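Local coordinates for hypothetical protein YCHN (Escherichia coli, PDB 1JX7), which is of unknown function but forms a homohexamer, a dimer of trimers, and belongs to the DsrE/DsrF-like family, whose better-known members handle sulfur, at residues Val75-Lys79 / Gly95-Leu101; Leu22-Ile26 / Met64-Leu68; Met42-Thr47 / Cys81-Arg85. All coordinates share one frame; numbering follows the deposited sequence.

Interaction 1 of 3, residues Val75-Lys79 / Gly95-Leu101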
ATOM      1  N   VAL A  75      14.690  14.724 -15.059  1.00 18.70           N
ATOM      2  CA  VAL A  75      13.790  13.659 -14.639  1.00 19.23           C
ATOM      3  C   VAL A  75      14.388  12.339 -15.102  1.00 19.47           C
ATOM      4  O   VAL A  75      14.406  12.041 -16.295  1.00 19.90           O
ATOM      5  CB  VAL A  75      12.390  13.851 -15.287  1.00 17.31           C
ATOM      6  CG1 VAL A  75      11.537  12.602 -15.098  1.00 14.52           C
ATOM      7  CG2 VAL A  75      11.707  15.073 -14.679  1.00 15.67           C
ATOM      8  N   LYS A  76      14.882  11.551 -14.154  1.00 16.14           N
ATOM      9  CA  LYS A  76      15.494  10.271 -14.495  1.00 17.93           C
ATOM     10  C   LYS A  76      14.684   9.045 -14.093  1.00 19.14           C
ATOM     11  O   LYS A  76      14.139   8.980 -12.978  1.00 20.61           O
ATOM     12  CB  LYS A  76      16.895  10.193 -13.865  1.00 24.28           C
ATOM     13  CG  LYS A  76      17.932  11.094 -14.530  1.00 26.02           C
ATOM     14  CD  LYS A  76      18.201  10.625 -15.952  1.00 29.69           C
ATOM     15  CE  LYS A  76      19.338  11.389 -16.603  1.00 31.59           C
ATOM     16  NZ  LYS A  76      19.693  10.819 -17.949  1.00 31.17           N
ATOM     17  N   LEU A  77      14.591   8.087 -14.995  1.00 23.71           N
ATOM     18  CA  LEU A  77      13.875   6.841 -14.737  1.00 23.96           C
ATOM     19  C   LEU A  77      14.945   5.771 -14.485  1.00 24.49           C
ATOM     20  O   LEU A  77      15.907   5.665 -15.243  1.00 25.01           O
ATOM     21  CB  LEU A  77      13.023   6.436 -15.940  1.00 11.69           C
ATOM     22  CG  LEU A  77      12.064   7.445 -16.567  1.00 11.73           C
ATOM     23  CD1 LEU A  77      11.278   6.755 -17.666  1.00 11.20           C
ATOM     24  CD2 LEU A  77      11.113   8.003 -15.538  1.00 11.05           C
ATOM     25  N   CYS A  78      14.774   4.980 -13.423  1.00 21.70           N
ATOM     26  CA  CYS A  78      15.744   3.943 -13.083  1.00 21.59           C
ATOM     27  C   CYS A  78      15.849   2.851 -14.134  1.00 20.66           C
ATOM     28  O   CYS A  78      14.857   2.212 -14.498  1.00 20.28           O
ATOM     29  CB  CYS A  78      15.401   3.322 -11.732  1.00 27.02           C
ATOM     30  SG  CYS A  78      16.742   2.330 -11.047  1.00 31.52           S
ATOM     31  N   LYS A  79      17.075   2.631 -14.605  1.00 22.13           N
ATOM     32  CA  LYS A  79      17.387   1.637 -15.626  1.00 23.07           C
ATOM     33  C   LYS A  79      16.852   0.221 -15.336  1.00 23.01           C
ATOM     34  O   LYS A  79      16.121  -0.355 -16.139  1.00 22.95           O
ATOM     35  CB  LYS A  79      18.898   1.592 -15.803  1.00 29.43           C
ATOM     36  CG  LYS A  79      19.383   0.645 -16.863  1.00 29.89           C
ATOM     37  CD  LYS A  79      18.967   1.105 -18.233  1.00 30.60           C
ATOM     38  CE  LYS A  79      19.866   0.468 -19.261  1.00 30.16           C
ATOM     39  NZ  LYS A  79      21.272   0.684 -18.820  1.00 29.42           N
ATOM     40  N   GLY A  95      11.844  15.612 -21.892  1.00 33.85           N
ATOM     41  CA  GLY A  95      12.943  15.606 -20.941  1.00 31.60           C
ATOM     42  C   GLY A  95      13.168  14.356 -20.112  1.00 30.62           C
ATOM     43  O   GLY A  95      14.218  14.204 -19.500  1.00 32.70           O
ATOM     44  N   VAL A  96      12.187  13.455 -20.069  1.00 29.44           N
ATOM     45  CA  VAL A  96      12.315  12.243 -19.287  1.00 29.25           C
ATOM     46  C   VAL A  96      13.428  11.347 -19.816  1.00 30.31           C
ATOM     47  O   VAL A  96      13.541  11.152 -21.020  1.00 32.11           O
ATOM     48  CB  VAL A  96      10.983  11.472 -19.290  1.00 19.89           C
ATOM     49  CG1 VAL A  96      11.178  10.067 -18.709  1.00 20.54           C
ATOM     50  CG2 VAL A  96       9.954  12.248 -18.481  1.00 17.48           C
ATOM     51  N   GLU A  97      14.256  10.811 -18.925  1.00 34.74           N
ATOM     52  CA  GLU A  97      15.352   9.936 -19.335  1.00 34.56           C
ATOM     53  C   GLU A  97      15.623   8.762 -18.398  1.00 33.33           C
ATOM     54  O   GLU A  97      15.165   8.731 -17.259  1.00 32.88           O
ATOM     55  CB  GLU A  97      16.628  10.743 -19.529  1.00 35.43           C
ATOM     56  CG  GLU A  97      16.594  11.583 -20.778  1.00 39.57           C
ATOM     57  CD  GLU A  97      17.800  12.476 -20.905  1.00 41.99           C
ATOM     58  OE1 GLU A  97      18.925  11.938 -20.838  1.00 44.19           O
ATOM     59  OE2 GLU A  97      17.626  13.707 -21.070  1.00 43.73           O
ATOM     60  N   ILE A  98      16.391   7.797 -18.902  1.00 26.62           N
ATOM     61  CA  ILE A  98      16.730   6.592 -18.159  1.00 25.33           C
ATOM     62  C   ILE A  98      18.048   6.706 -17.411  1.00 24.13           C
ATOM     63  O   ILE A  98      19.110   6.726 -18.023  1.00 25.53           O
ATOM     64  CB  ILE A  98      16.785   5.389 -19.118  1.00 21.37           C
ATOM     65  CG1 ILE A  98      15.385   5.149 -19.695  1.00 21.22           C
ATOM     66  CG2 ILE A  98      17.294   4.168 -18.403  1.00 22.60           C
ATOM     67  CD1 ILE A  98      15.309   4.042 -20.709  1.00 21.37           C
ATOM     68  N   GLY A  99      17.982   6.771 -16.084  1.00 27.56           N
ATOM     69  CA  GLY A  99      19.195   6.891 -15.288  1.00 28.29           C
ATOM     70  C   GLY A  99      19.542   5.626 -14.530  1.00 28.02           C
ATOM     71  O   GLY A  99      18.924   4.572 -14.734  1.00 29.05           O
ATOM     72  N   THR A 100      20.519   5.712 -13.640  1.00 12.93           N
ATOM     73  CA  THR A 100      20.932   4.524 -12.894  1.00 13.51           C
ATOM     74  C   THR A 100      21.052   4.748 -11.390  1.00 13.53           C
ATOM     75  O   THR A 100      21.297   5.871 -10.939  1.00 12.71           O
ATOM     76  CB  THR A 100      22.288   4.008 -13.394  1.00 25.83           C
ATOM     77  OG1 THR A 100      23.285   5.027 -13.226  1.00 26.83           O
ATOM     78  CG2 THR A 100      22.195   3.619 -14.861  1.00 24.73           C
ATOM     79  N   LEU A 101      20.887   3.666 -10.634  1.00 24.88           N
ATOM     80  CA  LEU A 101      20.982   3.712  -9.183  1.00 24.27           C
ATOM     81  C   LEU A 101      22.236   4.470  -8.783  1.00 24.24           C
ATOM     82  O   LEU A 101      22.218   5.271  -7.851  1.00 24.66           O
ATOM     83  CB  LEU A 101      21.056   2.303  -8.596  1.00 22.71           C
ATOM     84  CG  LEU A 101      21.320   2.258  -7.093  1.00 22.66           C
ATOM     85  CD1 LEU A 101      20.099   2.759  -6.334  1.00 21.91           C
ATOM     86  CD2 LEU A 101      21.661   0.837  -6.686  1.00 24.16           C
TER

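Interaction 2 of 3, residues Leu22-Ile26 / Met64-Leu68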
ATOM      1  N   LEU A  22       5.020  15.349  -7.769  1.00 23.69           N
ATOM      2  CA  LEU A  22       5.057  16.270  -8.901  1.00 23.08           C
ATOM      3  C   LEU A  22       4.423  17.619  -8.575  1.00 22.62           C
ATOM      4  O   LEU A  22       4.899  18.665  -9.010  1.00 22.04           O
ATOM      5  CB  LEU A  22       4.357  15.635 -10.101  1.00 14.10           C
ATOM      6  CG  LEU A  22       5.062  14.360 -10.573  1.00 13.43           C
ATOM      7  CD1 LEU A  22       4.332  13.763 -11.762  1.00 14.47           C
ATOM      8  CD2 LEU A  22       6.503  14.697 -10.935  1.00 11.66           C
ATOM      9  N   ARG A  23       3.342  17.590  -7.803  1.00 21.72           N
ATOM     10  CA  ARG A  23       2.659  18.813  -7.430  1.00 21.12           C
ATOM     11  C   ARG A  23       3.594  19.644  -6.557  1.00 20.62           C
ATOM     12  O   ARG A  23       3.671  20.848  -6.708  1.00 21.40           O
ATOM     13  CB  ARG A  23       1.362  18.480  -6.684  1.00 25.51           C
ATOM     14  CG  ARG A  23       0.407  19.642  -6.615  1.00 28.97           C
ATOM     15  CD  ARG A  23      -0.946  19.230  -6.066  1.00 32.74           C
ATOM     16  NE  ARG A  23      -0.891  18.766  -4.678  1.00 36.02           N
ATOM     17  CZ  ARG A  23      -1.956  18.395  -3.981  1.00 38.83           C
ATOM     18  NH1 ARG A  23      -3.157  18.439  -4.541  1.00 39.47           N
ATOM     19  NH2 ARG A  23      -1.833  17.986  -2.724  1.00 39.26           N
ATOM     20  N   LEU A  24       4.325  18.981  -5.657  1.00 24.44           N
ATOM     21  CA  LEU A  24       5.258  19.654  -4.762  1.00 23.65           C
ATOM     22  C   LEU A  24       6.455  20.152  -5.574  1.00 24.73           C
ATOM     23  O   LEU A  24       6.992  21.231  -5.308  1.00 25.99           O
ATOM     24  CB  LEU A  24       5.751  18.685  -3.686  1.00 20.79           C
ATOM     25  CG  LEU A  24       6.295  19.278  -2.375  1.00 22.74           C
ATOM     26  CD1 LEU A  24       6.934  18.171  -1.561  1.00 21.78           C
ATOM     27  CD2 LEU A  24       7.312  20.341  -2.642  1.00 23.90           C
ATOM     28  N   ALA A  25       6.862  19.361  -6.553  1.00 17.50           N
ATOM     29  CA  ALA A  25       7.993  19.692  -7.415  1.00 16.45           C
ATOM     30  C   ALA A  25       7.743  20.966  -8.228  1.00 15.73           C
ATOM     31  O   ALA A  25       8.589  21.855  -8.290  1.00 15.68           O
ATOM     32  CB  ALA A  25       8.297  18.531  -8.356  1.00 17.06           C
ATOM     33  N   ILE A  26       6.578  21.045  -8.852  1.00 15.69           N
ATOM     34  CA  ILE A  26       6.208  22.199  -9.655  1.00 14.97           C
ATOM     35  C   ILE A  26       6.123  23.403  -8.722  1.00 16.32           C
ATOM     36  O   ILE A  26       6.424  24.538  -9.112  1.00 15.50           O
ATOM     37  CB  ILE A  26       4.842  21.970 -10.350  1.00  8.63           C
ATOM     38  CG1 ILE A  26       4.920  20.737 -11.277  1.00  8.63           C
ATOM     39  CG2 ILE A  26       4.448  23.206 -11.119  1.00  8.63           C
ATOM     40  CD1 ILE A  26       3.578  20.296 -11.917  1.00  8.63           C
HETATM   41  N   MSE A  64       2.266  17.207 -16.008  1.00 22.39           N
HETATM   42  CA  MSE A  64       3.044  17.661 -14.865  1.00 21.90           C
HETATM   43  C   MSE A  64       4.537  17.429 -15.074  1.00 21.88           C
HETATM   44  O   MSE A  64       5.375  18.156 -14.541  1.00 21.17           O
HETATM   45  CB  MSE A  64       2.553  16.972 -13.579  1.00 16.43           C
HETATM   46  CG  MSE A  64       1.166  17.442 -13.142  1.00 14.10           C
HETATM   47 SE   MSE A  64       0.488  16.517 -11.777  1.00  8.63          SE
HETATM   48  CE  MSE A  64       0.306  15.074 -12.555  1.00  9.35           C
ATOM     49  N   LEU A  65       4.875  16.419 -15.869  1.00 21.67           N
ATOM     50  CA  LEU A  65       6.274  16.131 -16.153  1.00 22.14           C
ATOM     51  C   LEU A  65       6.801  17.059 -17.243  1.00 22.43           C
ATOM     52  O   LEU A  65       7.972  17.412 -17.251  1.00 21.10           O
ATOM     53  CB  LEU A  65       6.435  14.663 -16.584  1.00 17.57           C
ATOM     54  CG  LEU A  65       6.513  13.703 -15.391  1.00 18.56           C
ATOM     55  CD1 LEU A  65       6.494  12.259 -15.884  1.00 18.31           C
ATOM     56  CD2 LEU A  65       7.785  13.987 -14.588  1.00 18.19           C
ATOM     57  N   GLU A  66       5.927  17.456 -18.158  1.00 19.87           N
ATOM     58  CA  GLU A  66       6.326  18.347 -19.227  1.00 19.72           C
ATOM     59  C   GLU A  66       6.539  19.736 -18.639  1.00 19.20           C
ATOM     60  O   GLU A  66       7.448  20.473 -19.057  1.00 18.46           O
ATOM     61  CB  GLU A  66       5.263  18.354 -20.323  1.00 26.62           C
ATOM     62  CG  GLU A  66       4.963  16.942 -20.803  1.00 29.64           C
ATOM     63  CD  GLU A  66       4.143  16.895 -22.072  1.00 32.61           C
ATOM     64  OE1 GLU A  66       3.109  17.604 -22.147  1.00 32.29           O
ATOM     65  OE2 GLU A  66       4.523  16.141 -22.987  1.00 34.79           O
ATOM     66  N   ILE A  67       5.725  20.090 -17.653  1.00 15.54           N
ATOM     67  CA  ILE A  67       5.851  21.371 -16.967  1.00 16.94           C
ATOM     68  C   ILE A  67       7.229  21.429 -16.307  1.00 17.82           C
ATOM     69  O   ILE A  67       7.893  22.463 -16.317  1.00 19.05           O
ATOM     70  CB  ILE A  67       4.764  21.532 -15.866  1.00 23.99           C
ATOM     71  CG1 ILE A  67       3.379  21.585 -16.491  1.00 24.83           C
ATOM     72  CG2 ILE A  67       5.021  22.795 -15.063  1.00 23.56           C
ATOM     73  CD1 ILE A  67       2.260  21.669 -15.492  1.00 24.82           C
ATOM     74  N   LEU A  68       7.665  20.307 -15.728  1.00 20.27           N
ATOM     75  CA  LEU A  68       8.958  20.239 -15.076  1.00 20.04           C
ATOM     76  C   LEU A  68      10.118  20.106 -16.059  1.00 22.08           C
ATOM     77  O   LEU A  68      11.169  20.714 -15.861  1.00 22.59           O
ATOM     78  CB  LEU A  68       8.994  19.079 -14.084  1.00 12.91           C
ATOM     79  CG  LEU A  68       8.371  19.248 -12.691  1.00 11.92           C
ATOM     80  CD1 LEU A  68       8.301  17.897 -11.992  1.00 10.26           C
ATOM     81  CD2 LEU A  68       9.185  20.235 -11.868  1.00  9.91           C
TER

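Interaction 3 of 3, residues Met42-Thr47 / Cys81-Arg85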
HETATM    1  N   MSE A  42      11.841   5.624  -9.204  1.00 16.53           N
HETATM    2  CA  MSE A  42      12.195   4.215  -9.050  1.00 16.67           C
HETATM    3  C   MSE A  42      10.976   3.318  -9.222  1.00 15.54           C
HETATM    4  O   MSE A  42       9.858   3.789  -9.389  1.00 14.68           O
HETATM    5  CB  MSE A  42      12.813   3.959  -7.666  1.00 25.13           C
HETATM    6  CG  MSE A  42      14.137   4.666  -7.418  1.00 26.44           C
HETATM    7 SE   MSE A  42      14.939   4.139  -5.912  1.00 27.97          SE
HETATM    8  CE  MSE A  42      13.741   4.657  -4.696  1.00 28.44           C
ATOM      9  N   SER A  43      11.224   2.009  -9.176  1.00 18.24           N
ATOM     10  CA  SER A  43      10.197   1.019  -9.276  1.00 19.15           C
ATOM     11  C   SER A  43       8.999   1.403 -10.137  1.00 18.69           C
ATOM     12  O   SER A  43       9.181   1.830 -11.280  1.00 18.76           O
ATOM     13  CB  SER A  43       9.711   0.619  -7.896  1.00 26.16           C
ATOM     14  OG  SER A  43       9.073   1.707  -7.256  1.00 29.46           O
ATOM     15  N   ASP A  44       7.777   1.276  -9.625  1.00 27.63           N
ATOM     16  CA  ASP A  44       6.522   1.715 -10.221  1.00 28.28           C
ATOM     17  C   ASP A  44       6.334   3.103 -10.843  1.00 28.65           C
ATOM     18  O   ASP A  44       5.672   3.223 -11.890  1.00 29.01           O
ATOM     19  CB  ASP A  44       5.375   1.487  -9.272  1.00 31.48           C
ATOM     20  CG  ASP A  44       5.317   0.069  -8.772  1.00 33.47           C
ATOM     21  OD1 ASP A  44       4.373  -0.242  -8.022  1.00 35.09           O
ATOM     22  OD2 ASP A  44       6.215  -0.731  -9.132  1.00 36.44           O
ATOM     23  N   ALA A  45       6.902   4.141 -10.240  1.00 23.79           N
ATOM     24  CA  ALA A  45       6.760   5.506 -10.757  1.00 22.47           C
ATOM     25  C   ALA A  45       7.401   5.661 -12.130  1.00 21.33           C
ATOM     26  O   ALA A  45       7.311   6.708 -12.755  1.00 22.66           O
ATOM     27  CB  ALA A  45       7.396   6.526  -9.764  1.00  8.63           C
ATOM     28  N   VAL A  46       8.031   4.596 -12.603  1.00 22.62           N
ATOM     29  CA  VAL A  46       8.735   4.611 -13.866  1.00 23.05           C
ATOM     30  C   VAL A  46       7.866   4.569 -15.113  1.00 21.95           C
ATOM     31  O   VAL A  46       8.265   5.054 -16.172  1.00 20.70           O
ATOM     32  CB  VAL A  46       9.767   3.452 -13.891  1.00 19.01           C
ATOM     33  CG1 VAL A  46      10.118   3.079 -15.304  1.00 19.58           C
ATOM     34  CG2 VAL A  46      11.019   3.887 -13.140  1.00 18.30           C
ATOM     35  N   THR A  47       6.668   3.982 -14.998  1.00 12.06           N
ATOM     36  CA  THR A  47       5.769   3.912 -16.144  1.00 10.23           C
ATOM     37  C   THR A  47       5.212   5.303 -16.422  1.00 10.37           C
ATOM     38  O   THR A  47       4.699   5.563 -17.516  1.00  9.60           O
ATOM     39  CB  THR A  47       4.601   2.894 -15.896  1.00 12.01           C
ATOM     40  OG1 THR A  47       3.808   3.309 -14.780  1.00 12.40           O
ATOM     41  CG2 THR A  47       5.140   1.515 -15.607  1.00  9.92           C
ATOM     42  N   CYS A  81      14.617  -0.727 -13.317  1.00 19.72           N
ATOM     43  CA  CYS A  81      13.166  -0.708 -13.218  1.00 21.48           C
ATOM     44  C   CYS A  81      12.494  -0.692 -14.589  1.00 20.59           C
ATOM     45  O   CYS A  81      11.621  -1.514 -14.861  1.00 18.93           O
ATOM     46  CB  CYS A  81      12.705   0.507 -12.398  1.00 54.20           C
ATOM     47  SG  CYS A  81      13.197   0.472 -10.654  1.00 62.40           S
ATOM     48  N   THR A  82      12.904   0.243 -15.445  1.00 26.42           N
ATOM     49  CA  THR A  82      12.323   0.359 -16.775  1.00 26.13           C
ATOM     50  C   THR A  82      12.525  -0.901 -17.606  1.00 28.11           C
ATOM     51  O   THR A  82      11.637  -1.295 -18.369  1.00 29.26           O
ATOM     52  CB  THR A  82      12.923   1.541 -17.554  1.00 19.05           C
ATOM     53  OG1 THR A  82      14.304   1.299 -17.817  1.00 21.37           O
ATOM     54  CG2 THR A  82      12.797   2.814 -16.763  1.00 16.95           C
ATOM     55  N   ASP A  83      13.696  -1.541 -17.476  1.00 25.77           N
ATOM     56  CA  ASP A  83      13.969  -2.758 -18.230  1.00 26.00           C
ATOM     57  C   ASP A  83      12.976  -3.857 -17.845  1.00 25.35           C
ATOM     58  O   ASP A  83      12.451  -4.570 -18.699  1.00 25.04           O
ATOM     59  CB  ASP A  83      15.387  -3.271 -17.973  1.00 40.74           C
ATOM     60  CG  ASP A  83      16.450  -2.290 -18.416  1.00 43.25           C
ATOM     61  OD1 ASP A  83      16.405  -1.820 -19.568  1.00 43.79           O
ATOM     62  OD2 ASP A  83      17.356  -1.995 -17.601  1.00 46.03           O
ATOM     63  N   GLY A  84      12.731  -3.985 -16.541  1.00 27.21           N
ATOM     64  CA  GLY A  84      11.822  -5.004 -16.064  1.00 26.72           C
ATOM     65  C   GLY A  84      10.401  -4.806 -16.552  1.00 26.92           C
ATOM     66  O   GLY A  84       9.664  -5.785 -16.711  1.00 27.36           O
ATOM     67  N   ARG A  85      10.013  -3.564 -16.804  1.00 20.66           N
ATOM     68  CA  ARG A  85       8.654  -3.289 -17.247  1.00 20.44           C
ATOM     69  C   ARG A  85       8.550  -3.079 -18.770  1.00 21.27           C
ATOM     70  O   ARG A  85       7.483  -2.751 -19.288  1.00 20.70           O
ATOM     71  CB  ARG A  85       8.100  -2.086 -16.475  1.00 23.32           C
ATOM     72  CG  ARG A  85       8.781  -1.892 -15.127  1.00 24.67           C
ATOM     73  CD  ARG A  85       7.856  -1.641 -13.948  1.00 23.99           C
ATOM     74  NE  ARG A  85       8.625  -1.690 -12.699  1.00 25.08           N
ATOM     75  CZ  ARG A  85       8.095  -1.771 -11.474  1.00 25.54           C
ATOM     76  NH1 ARG A  85       6.778  -1.816 -11.311  1.00 26.52           N
ATOM     77  NH2 ARG A  85       8.884  -1.825 -10.413  1.00 25.99           N
TER

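Interaction 1 of 3, residues Val75-Lys79 / Gly95-Leu101
CG of Lys76 lies beside its backbone N (chi1 -72°) and the chain bends at chi2 (-66°), a course that carries the amine across to Glu97. There NZ forms a salt bridge with Glu97 OE1 at 3.2 Å, coming down on the carboxylate from above its plane, 58° out of it. On the way CD of Lys76 passes 3.9 Å from N of Gly99, whose lack of a side chain suits the close approach of Lys76 CB on this face. Trp107 and Glu103 of helix 101-107 also pack against this lysine.

The other face is apolar: Val96 CG1 meets Leu77 CD1 at 3.5 Å, while its CG2 touches Val75 CG1 at 3.8 Å. Between the faces runs parallel pairing. Val75 O accepts from Glu97 N at 2.9 Å, Leu77 gives its N to Glu97 O and its O to Gly99 N, and Lys79 N reaches Gly99 O at 2.7 Å. The pairing sets side by side the two strands of a beta-alpha-beta unit connected through helix 79-84; the Lys79 bond ties that helix's first turn to strand 96-99. With Glu97 exposed, the ion pair is probably modest in strength, and backbone bonds and apolar side chains probably contribute more to holding strand 96-99.

Interaction 2 of 3, residues Leu22-Ile26 / Met64-Leu68
Leu22, Ala25 and Ile26 of helix 17-31 pack against Met64, Leu65, Ile67 and Leu68 of helix 61-70, two neighbouring helices that lie on the same face of the parallel sheet. Their short axes run 10.0 Å apart at 27°, so the helices stay close to aligned and meet through side chains alone, with no hydrogen bond between them. Leu68 reaches in at one end: its CD1 sits against Ala25 CB at 3.7 Å and against Leu22 CD2 at 3.8 Å, fitting beside the small alanine. The same CD2 of Leu22 meets Leu65 CD2 at 3.9 Å, although CB of Leu65 points away from the contact and the leucine turns back only at its end.

Ile26 plays the matching part from helix 17-31. Its CG1 is placed beside the backbone N (chi1 -60°), and from there CD1 extends over the backbone of Met64, 3.8 Å from the carbonyl O and 3.9 Å from CB of this selenomethionine, the side chains crossing at about a right angle. CG2, the other branch, touches Ile67 CG2 at 4.0 Å toward the more exposed side.

Leu37 of strand 36-41 packs under both Ala25 and Leu68, so the seam between the helices is closed from the sheet side. Away from the seam, Arg23 and Leu24 pack on Leu101 of a neighbouring subunit. Neighbouring helices running in the same direction at a small angle, packed through aliphatic side chains above a parallel sheet, are typical of three-layer alpha/beta folds.

Interaction 3 of 3, residues Met42-Thr47 / Cys81-Arg85
Arg85 lies with one face of its guanidinium turned to the backbone between Ser43 and Asp44, where Ser43 C and Asp44 N each stand over it toward the rim. The Asp44 carboxylate does not lie flat against the same group: the two planes are 73° apart, and a single oxygen, OD2, makes the salt bridge to NH1. The modelled separation of Asp44 OD2 and Arg85 NH1, 2.5 Å, is too short to be taken literally at this resolution. Asp44 CG stands beside its own backbone N (chi1 -53°), which swings OD2 out toward the arginine. NH2 has a second charged partner, Glu16 of a neighbouring subunit, so the guanidinium is shared between two carboxylates, one from each of two subunits.

The contact ties the 3-10 turn that follows strand 36-41 to helix 79-84, at the C-terminal end of the parallel sheet, where alpha/beta proteins commonly place their functional sites. Cys81 belongs, with Cys78, to a CxxC sequence at the start of that helix, reminiscent of thioredoxin-type proteins; the pattern is one of sequence and geometry only, and its role in this protein of unknown function is not known from the structure.

CB of Val46 is directed toward the helix. Its CG2 packs on Cys81 CB at 3.8 Å, and it also lies beside Thr82, in packing too close in the model to be read in detail, while the Thr82 hydroxyl is engaged with Ser88. Farther along, Thr47 CG2 lies 4.5 Å from Arg85 CD, and Pro12 of another subunit packs on Arg85.

In the fold
Strand 75-78 and helix 79-84 follow each other in the chain, which puts interactions 1 and 3 side by side, their centres about 10 Å apart. They touch through Leu77 CB and Thr82 CG2 at 3.7 Å, and Val46 CG2 lies 3.9 Å from Cys78 N; the two cysteines of the CxxC sequence are thus divided between them. Both also meet the same neighbouring subunit. Interaction 2 lies apart, its centre about 16 Å from that of interaction 1 and about 19 Å from that of interaction 3, across the chain's centre from both. Its link to interaction 1 is Leu65 CD2 on Val75 CG1 of strand 75-78, 4.0 Å away, whereas interaction 3 stays about 6 Å off at the nearest atoms.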